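Local atomic coordinates of immunomodulatory active chitinase (PDB entry 6G9C), a protein that probably hydrolyses chitin as a secreted family 18 glycosidase with a TIM-barrel domain, and has immunomodulatory activity in inflammatory lung disease. Residues A[64-69]-A[147-152]; A[249-254]-A[354-359]; A[300-305]-A[377-382]. One frame throughout, in Å; residues are numbered along the deposited sequence.

Contact 1 of 3, residues A[64-69]-A[147-152]; sequences YIFYAF and GFDLDW
Phe66 and Asp149 form the close-packed half of this contact, and Phe69 with Asp151 the more open half. In the first pair, CD2 of the Phe66 ring lies 3.7 Å from both CB and CG of Asp149, so the ring presents its edge to the root of the carboxylate. The two side chains cross at about a right angle, with ring and carboxylate planes 59° apart. CG of Asp149 stands anti to the backbone N (chi1 175°), which turns OD1 and OD2 into a polar cluster. There OD2 is bonded to Ser108 OG and Tyr38 OH, and OD1 to Thr189 OG1. The ring of Phe66 also stacks on Tyr38. The second pair meets at one point: Phe69 CE1 is 3.4 Å from Asp151 OD2, which lies in the plane of the ring at its edge, while the carboxylate plane stands at 87° to the ring. Phe69 is partly exposed, and a bound 1,2-ethanediol lies about 4 Å from its side chain. A cis peptide precedes it, and Ala68 CB sits 3.4 Å above the centre of its ring. Strand 104-110 pairs with both strands and separates them, so the contact is made by side chains on the inside of the TIM barrel. GFDLDW carries the inner DxD of the family 18 DxxDxDxE signature, consistent with a place in the probable active site. No hydrogen bond joins the segments. The Phe69 C-H edge aimed at Asp151 OD2 is consistent with weak electrostatic attraction, whereas Phe66 mostly packs against the CB-CG part of Asp149, whose carboxylate is oriented chiefly by outside hydroxyls.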
loop_
_atom_site.group_PDB
_atom_site.type_symbol
_atom_site.label_atom_id
_atom_site.label_comp_id
_atom_site.label_asym_id
_atom_site.label_seq_id
_atom_site.Cartn_x
_atom_site.Cartn_y
_atom_site.Cartn_z
ATOM N N TYR A 64 13.789 -3.016 -5.941
ATOM C CA TYR A 64 13.577 -1.584 -6.006
ATOM C C TYR A 64 13.103 -1.236 -7.408
ATOM O O TYR A 64 13.741 -1.619 -8.395
ATOM C CB TYR A 64 14.871 -0.820 -5.697
ATOM C CG TYR A 64 15.545 -1.207 -4.399
ATOM C CD1 TYR A 64 16.445 -2.263 -4.347
ATOM C CD2 TYR A 64 15.294 -0.499 -3.228
ATOM C CE1 TYR A 64 17.069 -2.616 -3.155
ATOM C CE2 TYR A 64 15.918 -0.839 -2.028
ATOM C CZ TYR A 64 16.804 -1.891 -2.003
ATOM O OH TYR A 64 17.420 -2.232 -0.824
ATOM N N ILE A 65 11.995 -0.509 -7.499
ATOM C CA ILE A 65 11.579 0.108 -8.753
ATOM C C ILE A 65 11.879 1.595 -8.651
ATOM O O ILE A 65 11.508 2.237 -7.662
ATOM C CB ILE A 65 10.092 -0.127 -9.050
ATOM C CG1 ILE A 65 9.856 -1.588 -9.484
ATOM C CG2 ILE A 65 9.624 0.849 -10.130
ATOM C CD1 ILE A 65 8.407 -1.961 -9.475
ATOM N N PHE A 66 12.539 2.140 -9.671
ATOM C CA PHE A 66 12.834 3.570 -9.742
ATOM C C PHE A 66 11.890 4.187 -10.765
ATOM O O PHE A 66 11.841 3.742 -11.918
ATOM C CB PHE A 66 14.294 3.818 -10.125
ATOM C CG PHE A 66 15.272 3.221 -9.160
ATOM C CD1 PHE A 66 15.677 1.901 -9.293
ATOM C CD2 PHE A 66 15.764 3.968 -8.099
ATOM C CE1 PHE A 66 16.553 1.332 -8.392
ATOM C CE2 PHE A 66 16.651 3.408 -7.194
ATOM C CZ PHE A 66 17.035 2.084 -7.337
ATOM N N TYR A 67 11.126 5.191 -10.338
ATOM C CA TYR A 67 10.103 5.794 -11.189
ATOM C C TYR A 67 10.693 6.999 -11.920
ATOM O O TYR A 67 10.922 8.052 -11.309
ATOM C CB TYR A 67 8.889 6.183 -10.354
ATOM C CG TYR A 67 7.676 6.501 -11.188
ATOM C CD1 TYR A 67 7.594 7.698 -11.898
ATOM C CD2 TYR A 67 6.615 5.594 -11.299
ATOM C CE1 TYR A 67 6.494 7.998 -12.672
ATOM C CE2 TYR A 67 5.505 5.892 -12.078
ATOM C CZ TYR A 67 5.457 7.092 -12.764
ATOM O OH TYR A 67 4.365 7.403 -13.534
ATOM N N ALA A 68 10.926 6.851 -13.227
ATOM C CA ALA A 68 11.450 7.935 -14.060
ATOM C C ALA A 68 10.323 8.554 -14.882
ATOM O O ALA A 68 9.650 7.839 -15.635
ATOM C CB ALA A 68 12.557 7.413 -14.978
ATOM N N PHE A 69 10.108 9.877 -14.769
ATOM C CA PHE A 69 10.761 10.834 -13.852
ATOM C C PHE A 69 9.715 11.777 -13.269
ATOM O O PHE A 69 8.668 12.013 -13.880
ATOM C CB PHE A 69 11.787 11.718 -14.566
ATOM C CG PHE A 69 13.003 10.997 -15.063
ATOM C CD1 PHE A 69 13.992 10.590 -14.184
ATOM C CD2 PHE A 69 13.176 10.777 -16.429
ATOM C CE1 PHE A 69 15.131 9.939 -14.653
ATOM C CE2 PHE A 69 14.308 10.125 -16.913
ATOM C CZ PHE A 69 15.286 9.702 -16.014
ATOM N N GLY A 147 11.403 6.330 -1.309
ATOM C CA GLY A 147 12.730 6.903 -1.423
ATOM C C GLY A 147 12.838 7.803 -2.630
ATOM O O GLY A 147 11.881 7.988 -3.389
ATOM N N PHE A 148 14.039 8.368 -2.784
ATOM C CA PHE A 148 14.354 9.358 -3.800
ATOM C C PHE A 148 15.626 8.944 -4.522
ATOM O O PHE A 148 16.592 8.515 -3.884
ATOM C CB PHE A 148 14.550 10.747 -3.169
ATOM C CG PHE A 148 14.978 11.797 -4.153
ATOM C CD1 PHE A 148 14.214 12.055 -5.274
ATOM C CD2 PHE A 148 16.140 12.531 -3.948
ATOM C CE1 PHE A 148 14.596 13.038 -6.190
ATOM C CE2 PHE A 148 16.537 13.514 -4.854
ATOM C CZ PHE A 148 15.760 13.766 -5.980
ATOM N N ASP A 149 15.623 9.077 -5.849
ATOM C CA ASP A 149 16.763 8.733 -6.698
ATOM C C ASP A 149 17.148 9.967 -7.513
ATOM O O ASP A 149 16.374 10.423 -8.367
ATOM C CB ASP A 149 16.410 7.536 -7.597
ATOM C CG ASP A 149 17.505 7.201 -8.580
ATOM O OD1 ASP A 149 18.638 6.908 -8.130
ATOM O OD2 ASP A 149 17.229 7.214 -9.799
ATOM N N LEU A 150 18.325 10.529 -7.219
ATOM C CA LEU A 150 18.789 11.767 -7.831
ATOM C C LEU A 150 19.561 11.439 -9.106
ATOM O O LEU A 150 20.609 10.793 -9.041
ATOM C CB LEU A 150 19.669 12.537 -6.840
ATOM C CG LEU A 150 20.295 13.846 -7.317
ATOM C CD1 LEU A 150 19.226 14.817 -7.804
ATOM C CD2 LEU A 150 21.098 14.454 -6.166
ATOM N N ASP A 151 19.040 11.880 -10.260
ATOM C CA ASP A 151 19.657 11.567 -11.549
ATOM C C ASP A 151 20.089 12.835 -12.269
ATOM O O ASP A 151 19.717 13.065 -13.421
ATOM C CB ASP A 151 18.699 10.771 -12.447
ATOM C CG ASP A 151 18.266 9.448 -11.829
ATOM O OD1 ASP A 151 18.834 9.053 -10.786
ATOM O OD2 ASP A 151 17.362 8.787 -12.402
ATOM N N TRP A 152 20.859 13.680 -11.591
ATOM C CA TRP A 152 21.440 14.861 -12.216
ATOM C C TRP A 152 22.547 14.419 -13.170
ATOM O O TRP A 152 23.528 13.803 -12.737
ATOM C CB TRP A 152 21.970 15.766 -11.101
ATOM C CG TRP A 152 22.666 17.040 -11.453
ATOM C CD1 TRP A 152 23.125 17.447 -12.674
ATOM C CD2 TRP A 152 23.019 18.068 -10.523
ATOM N NE1 TRP A 152 23.737 18.689 -12.558
ATOM C CE2 TRP A 152 23.679 19.089 -11.247
ATOM C CE3 TRP A 152 22.827 18.227 -9.147
ATOM C CZ2 TRP A 152 24.157 20.254 -10.635
ATOM C CZ3 TRP A 152 23.300 19.393 -8.534
ATOM C CH2 TRP A 152 23.957 20.389 -9.283
#

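Contact 2 of 3, residues A[249-254]-A[354-359]; sequences WNVEQS and INWIKQ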
loop_
_atom_site.group_PDB
_atom_site.type_symbol
_atom_site.label_atom_id
_atom_site.label_comp_id
_atom_site.label_asym_id
_atom_site.label_seq_id
_atom_site.Cartn_x
_atom_site.Cartn_y
_atom_site.Cartn_z
ATOM N N TRP A 249 36.292 2.780 -20.734
ATOM C CA TRP A 249 34.885 2.943 -21.095
ATOM C C TRP A 249 34.224 1.570 -21.231
ATOM O O TRP A 249 33.836 1.124 -22.311
ATOM C CB TRP A 249 34.765 3.768 -22.370
ATOM C CG TRP A 249 35.026 5.244 -22.148
ATOM C CD1 TRP A 249 35.925 5.797 -21.280
ATOM C CD2 TRP A 249 34.372 6.338 -22.796
ATOM N NE1 TRP A 249 35.873 7.169 -21.350
ATOM C CE2 TRP A 249 34.925 7.528 -22.271
ATOM C CE3 TRP A 249 33.370 6.432 -23.769
ATOM C CZ2 TRP A 249 34.512 8.791 -22.689
ATOM C CZ3 TRP A 249 32.960 7.686 -24.182
ATOM C CH2 TRP A 249 33.532 8.852 -23.642
ATOM N N ASN A 250 34.080 0.910 -20.087
ATOM C CA ASN A 250 33.449 -0.401 -20.023
ATOM C C ASN A 250 33.029 -0.651 -18.580
ATOM O O ASN A 250 33.399 0.093 -17.670
ATOM C CB ASN A 250 34.390 -1.501 -20.547
ATOM C CG ASN A 250 35.749 -1.477 -19.878
ATOM O OD1 ASN A 250 35.900 -1.920 -18.735
ATOM N ND2 ASN A 250 36.758 -0.958 -20.589
ATOM N N VAL A 251 32.242 -1.710 -18.389
ATOM C CA VAL A 251 31.659 -1.991 -17.078
ATOM C C VAL A 251 32.755 -2.279 -16.062
ATOM O O VAL A 251 32.748 -1.749 -14.944
ATOM C CB VAL A 251 30.663 -3.162 -17.170
ATOM C CG1 VAL A 251 30.269 -3.628 -15.772
ATOM C CG2 VAL A 251 29.435 -2.765 -17.984
ATOM N N GLU A 252 33.728 -3.107 -16.451
ATOM C CA GLU A 252 34.766 -3.541 -15.523
ATOM C C GLU A 252 35.560 -2.364 -14.978
ATOM O O GLU A 252 35.784 -2.263 -13.769
ATOM C CB GLU A 252 35.704 -4.534 -16.212
ATOM C CG GLU A 252 36.793 -5.069 -15.289
ATOM C CD GLU A 252 37.901 -5.784 -16.041
ATOM O OE1 GLU A 252 38.591 -5.136 -16.860
ATOM O OE2 GLU A 252 38.081 -6.998 -15.810
ATOM N N GLN A 253 36.000 -1.460 -15.860
ATOM C CA GLN A 253 36.906 -0.396 -15.441
ATOM C C GLN A 253 36.168 0.782 -14.807
ATOM O O GLN A 253 36.672 1.380 -13.846
ATOM C CB GLN A 253 37.743 0.081 -16.629
ATOM C CG GLN A 253 38.722 -0.964 -17.138
ATOM C CD GLN A 253 39.757 -1.328 -16.097
ATOM O OE1 GLN A 253 40.317 -0.455 -15.440
ATOM N NE2 GLN A 253 40.003 -2.622 -15.926
ATOM N N SER A 254 34.994 1.139 -15.337
ATOM C CA SER A 254 34.229 2.244 -14.770
ATOM C C SER A 254 33.781 1.936 -13.344
ATOM O O SER A 254 33.851 2.802 -12.462
ATOM C CB SER A 254 33.034 2.575 -15.666
ATOM O OG SER A 254 32.049 1.531 -15.665
ATOM N N ILE A 354 25.999 -10.327 -15.105
ATOM C CA ILE A 354 25.443 -10.598 -13.778
ATOM C C ILE A 354 26.288 -11.625 -13.029
ATOM O O ILE A 354 26.463 -11.529 -11.806
ATOM C CB ILE A 354 23.974 -11.038 -13.904
ATOM C CG1 ILE A 354 23.151 -9.895 -14.505
ATOM C CG2 ILE A 354 23.395 -11.440 -12.541
ATOM C CD1 ILE A 354 21.723 -10.259 -14.811
ATOM N N ASN A 355 26.803 -12.640 -13.734
ATOM C CA ASN A 355 27.730 -13.572 -13.100
ATOM C C ASN A 355 29.027 -12.871 -12.716
ATOM O O ASN A 355 29.633 -13.193 -11.687
ATOM C CB ASN A 355 28.015 -14.754 -14.029
ATOM C CG ASN A 355 26.916 -15.796 -14.002
ATOM O OD1 ASN A 355 26.486 -16.241 -12.937
ATOM N ND2 ASN A 355 26.460 -16.195 -15.177
ATOM N N TRP A 356 29.461 -11.903 -13.528
ATOM C CA TRP A 356 30.633 -11.106 -13.176
ATOM C C TRP A 356 30.392 -10.279 -11.909
ATOM O O TRP A 356 31.258 -10.212 -11.028
ATOM C CB TRP A 356 31.008 -10.201 -14.351
ATOM C CG TRP A 356 32.122 -9.252 -14.046
ATOM C CD1 TRP A 356 33.460 -9.502 -14.129
ATOM C CD2 TRP A 356 31.992 -7.897 -13.603
ATOM N NE1 TRP A 356 34.174 -8.383 -13.767
ATOM C CE2 TRP A 356 33.294 -7.382 -13.443
ATOM C CE3 TRP A 356 30.901 -7.066 -13.337
ATOM C CZ2 TRP A 356 33.536 -6.077 -13.021
ATOM C CZ3 TRP A 356 31.145 -5.767 -12.912
ATOM C CH2 TRP A 356 32.449 -5.287 -12.763
ATOM N N ILE A 357 29.223 -9.633 -11.807
ATOM C CA ILE A 357 28.876 -8.876 -10.599
ATOM C C ILE A 357 29.097 -9.733 -9.360
ATOM O O ILE A 357 29.678 -9.288 -8.361
ATOM C CB ILE A 357 27.420 -8.381 -10.665
ATOM C CG1 ILE A 357 27.226 -7.340 -11.763
ATOM C CG2 ILE A 357 26.974 -7.791 -9.317
ATOM C CD1 ILE A 357 25.754 -6.980 -11.933
ATOM N N LYS A 358 28.643 -10.986 -9.414
ATOM C CA LYS A 358 28.802 -11.873 -8.268
ATOM C C LYS A 358 30.270 -12.212 -8.037
ATOM O O LYS A 358 30.727 -12.271 -6.888
ATOM C CB LYS A 358 27.973 -13.142 -8.480
ATOM C CG LYS A 358 27.562 -13.839 -7.201
ATOM C CD LYS A 358 26.983 -15.212 -7.470
ATOM C CE LYS A 358 25.763 -15.125 -8.361
ATOM N NZ LYS A 358 25.029 -16.422 -8.395
ATOM N N GLN A 359 31.026 -12.425 -9.116
ATOM C CA GLN A 359 32.426 -12.809 -8.975
ATOM C C GLN A 359 33.233 -11.713 -8.295
ATOM O O GLN A 359 34.082 -11.995 -7.443
ATOM C CB GLN A 359 33.016 -13.134 -10.347
ATOM C CG GLN A 359 34.503 -13.473 -10.344
ATOM C CD GLN A 359 35.099 -13.480 -11.746
ATOM O OE1 GLN A 359 35.336 -14.540 -12.325
ATOM N NE2 GLN A 359 35.340 -12.294 -12.296
HETATM O O HOH W 1 37.274 -8.180 -13.873
#
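The six-membered end of the Trp356 indole meets Val251 and Glu252 obliquely. Its CZ3 is 3.7 Å from Val251 CG1, an apolar contact between side chains that slide past each other in opposite directions. CZ2 comes within 3.8 Å of Glu252 CA and 4.1 Å of Glu252 CG, so the ring meets backbone as well as side chain at the first turn of helix 251-261. CG of Trp356 is anti to its backbone N (chi1 175°), which carries the indole across the gap between the helices. A water in the indole plane accepts from Trp356 NE1 at 3.1 Å. Its modelled approach to Glu252 OE2 is so short that the bridge remains doubtful in detail. Helices 251-261 and 347-360 belong to the outer layer of the barrel, and both rest on strand 268-281, where Ile270 touches Val251 and Ile357. Further out, Asn250 is the N-cap: its OD1 accepts from Gln253 N at 2.9 Å. Asn250 O receives Ser254 N and Ser254 OG from opposite faces of its plane. Gln253 NE2 reaches Glu252 OE1 at 3.0 Å, arriving from above the carboxylate plane. Tyr362 meets the Trp356 ring from beyond the two segments.

Contact 3 of 3, residues A[300-305]-A[377-382]; sequences TEYLRE and GSFCTE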
loop_
_atom_site.group_PDB
_atom_site.type_symbol
_atom_site.label_atom_id
_atom_site.label_comp_id
_atom_site.label_asym_id
_atom_site.label_seq_id
_atom_site.Cartn_x
_atom_site.Cartn_y
_atom_site.Cartn_z
ATOM N N THR A 300 12.828 2.869 -35.003
ATOM C CA THR A 300 12.183 1.559 -35.004
ATOM C C THR A 300 10.682 1.688 -34.734
ATOM O O THR A 300 10.178 2.751 -34.361
ATOM C CB THR A 300 12.850 0.623 -33.985
ATOM O OG1 THR A 300 12.890 1.245 -32.698
ATOM C CG2 THR A 300 14.280 0.314 -34.409
ATOM N N GLU A 301 9.972 0.566 -34.911
ATOM C CA GLU A 301 8.509 0.579 -34.928
ATOM C C GLU A 301 7.913 1.094 -33.620
ATOM O O GLU A 301 6.945 1.865 -33.634
ATOM C CB GLU A 301 7.978 -0.826 -35.234
ATOM C CG GLU A 301 6.446 -0.912 -35.307
ATOM C CD GLU A 301 5.929 -2.308 -35.676
ATOM O OE1 GLU A 301 6.737 -3.160 -36.116
ATOM O OE2 GLU A 301 4.705 -2.544 -35.537
ATOM N N TYR A 302 8.460 0.675 -32.478
ATOM C CA TYR A 302 7.869 1.017 -31.187
ATOM C C TYR A 302 8.571 2.178 -30.488
ATOM O O TYR A 302 7.898 3.073 -29.975
ATOM C CB TYR A 302 7.851 -0.218 -30.273
ATOM C CG TYR A 302 7.009 -1.362 -30.827
ATOM C CD1 TYR A 302 7.565 -2.312 -31.678
ATOM C CD2 TYR A 302 5.660 -1.488 -30.498
ATOM C CE1 TYR A 302 6.801 -3.354 -32.188
ATOM C CE2 TYR A 302 4.879 -2.539 -31.010
ATOM C CZ TYR A 302 5.460 -3.465 -31.848
ATOM O OH TYR A 302 4.703 -4.510 -32.366
ATOM N N LEU A 303 9.907 2.210 -30.466
ATOM C CA LEU A 303 10.588 3.297 -29.767
ATOM C C LEU A 303 10.549 4.598 -30.559
ATOM O O LEU A 303 10.540 5.675 -29.956
ATOM C CB LEU A 303 12.038 2.925 -29.452
ATOM C CG LEU A 303 12.312 1.731 -28.531
ATOM C CD1 LEU A 303 13.598 1.918 -27.759
ATOM C CD2 LEU A 303 11.161 1.464 -27.585
ATOM N N ARG A 304 10.533 4.523 -31.892
ATOM C CA ARG A 304 10.400 5.698 -32.759
ATOM C C ARG A 304 11.427 6.772 -32.408
ATOM O O ARG A 304 11.110 7.957 -32.282
ATOM C CB ARG A 304 8.986 6.274 -32.695
ATOM C CG ARG A 304 7.883 5.316 -33.104
ATOM C CD ARG A 304 6.614 5.690 -32.364
ATOM N NE ARG A 304 5.419 5.045 -32.894
ATOM C CZ ARG A 304 4.201 5.208 -32.384
ATOM N NH1 ARG A 304 4.022 5.996 -31.330
ATOM N NH2 ARG A 304 3.161 4.587 -32.930
ATOM N N GLU A 305 12.676 6.351 -32.246
ATOM C CA GLU A 305 13.762 7.280 -31.957
ATOM C C GLU A 305 15.005 6.795 -32.688
ATOM O O GLU A 305 15.583 5.773 -32.315
ATOM C CB GLU A 305 14.012 7.381 -30.458
ATOM C CG GLU A 305 15.104 8.367 -30.089
ATOM C CD GLU A 305 15.438 8.332 -28.617
ATOM O OE1 GLU A 305 14.643 7.758 -27.841
ATOM O OE2 GLU A 305 16.497 8.874 -28.237
ATOM N N GLY A 377 6.618 -11.452 -23.290
ATOM C CA GLY A 377 7.030 -12.702 -23.914
ATOM C C GLY A 377 6.471 -12.928 -25.303
ATOM O O GLY A 377 6.366 -14.078 -25.742
ATOM N N SER A 378 6.108 -11.861 -26.020
ATOM C CA SER A 378 5.398 -11.989 -27.294
ATOM C C SER A 378 6.270 -11.726 -28.515
ATOM O O SER A 378 5.828 -12.004 -29.640
ATOM C CB SER A 378 4.202 -11.028 -27.331
ATOM O OG SER A 378 4.653 -9.680 -27.436
ATOM N N PHE A 379 7.477 -11.189 -28.334
ATOM C CA PHE A 379 8.333 -10.845 -29.461
ATOM C C PHE A 379 9.433 -11.862 -29.732
ATOM O O PHE A 379 9.828 -12.021 -30.888
ATOM C CB PHE A 379 8.982 -9.475 -29.238
ATOM C CG PHE A 379 8.041 -8.315 -29.411
ATOM C CD1 PHE A 379 7.809 -7.779 -30.674
ATOM C CD2 PHE A 379 7.403 -7.747 -28.313
ATOM C CE1 PHE A 379 6.951 -6.699 -30.843
ATOM C CE2 PHE A 379 6.549 -6.658 -28.469
ATOM C CZ PHE A 379 6.318 -6.139 -29.739
ATOM N N CYS A 380 9.963 -12.531 -28.709
ATOM C CA CYS A 380 11.087 -13.441 -28.891
ATOM C C CYS A 380 10.621 -14.894 -28.923
ATOM O O CYS A 380 9.680 -15.282 -28.221
ATOM C CB CYS A 380 12.120 -13.265 -27.776
ATOM S SG CYS A 380 12.621 -11.545 -27.433
ATOM N N THR A 381 11.307 -15.712 -29.723
ATOM C CA THR A 381 10.964 -17.132 -29.805
ATOM C C THR A 381 11.950 -18.042 -29.085
ATOM O O THR A 381 11.559 -19.126 -28.649
ATOM C CB THR A 381 10.859 -17.580 -31.265
ATOM O OG1 THR A 381 12.173 -17.714 -31.826
ATOM C CG2 THR A 381 10.055 -16.578 -32.078
ATOM N N GLU A 382 13.211 -17.631 -28.925
ATOM C CA GLU A 382 14.216 -18.541 -28.382
ATOM C C GLU A 382 14.025 -18.834 -26.897
ATOM O O GLU A 382 14.677 -19.752 -26.386
ATOM C CB GLU A 382 15.625 -17.986 -28.631
ATOM C CG GLU A 382 16.219 -17.223 -27.450
ATOM C CD GLU A 382 17.520 -16.513 -27.790
ATOM O OE1 GLU A 382 17.624 -16.004 -28.915
ATOM O OE2 GLU A 382 18.422 -16.444 -26.930
#
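The Phe379 and Tyr302 rings carry this contact as an offset edge-to-face pair, with the edge of Phe379 toward the face of Tyr302. Their centroids are 5.2 Å apart and their planes stand at 86°. Along 377-382, the chain enters at Gly377 and Ser378 and reaches the aromatic residue at its third position. The amides of Phe379 and Cys380 are held by one carboxylate, Phe379 N by Asp374 OD1 and Cys380 N by Asp374 OD2, so Asp374 fixes the backbone from which the phenyl ring projects. CG of Phe379 stands anti to its carbonyl carbon (chi1 -74°), and from there the side chain heads for Tyr302, which arrives from the opposite direction. Phe379 CZ is 3.5 Å from both CZ and OH of Tyr302, and Phe379 CE1 is 3.6 Å from Tyr302 CE1. The Tyr302 hydroxyl lies in the plane of the Phe379 ring, at its edge, so ring C-H groups rather than pi electrons face this oxygen. Cys380, which ends the walk, is part of a disulfide, a covalent anchor one residue beyond the aromatic contact. On the other segment, Glu301 CG lies 3.9 Å above one face of the Tyr302 ring, and Glu313 binds the backbone N of Tyr302. Loop 300-305 follows strand 268-281 and leads to strand 308-310, consistent with the insertion domain of family 18 chitinases. The loop holding 377-382 follows barrel strand 364-368. Helix 311-319 serves both: Tyr312 meets the Tyr302 ring edge-to-face and the Phe379 ring at about 30°, Gln316 touches both side chains, and Cys315 supplies the disulfide partner.

How the contacts relate
From the N terminus, contact 1 opens at strand 64-72 and closes at strand 147-151, spanning the first part of the barrel from within. It is complete before the others begin. Contact 2 opens next at helix 251-261; contact 3 opens at loop 300-305 before contact 2 closes at helix 347-360, and itself closes at 377-382, so these two loops cross. Contact 2 joins helices of the barrel's outer layer, whereas contact 3 fastens the loop after strand 268-281 to the one after strand 364-368. None touches another: the centre of contact 1 lies about 22 Å from that of contact 2 and about 25 Å from that of contact 3, and the last two centres are about 27 Å apart.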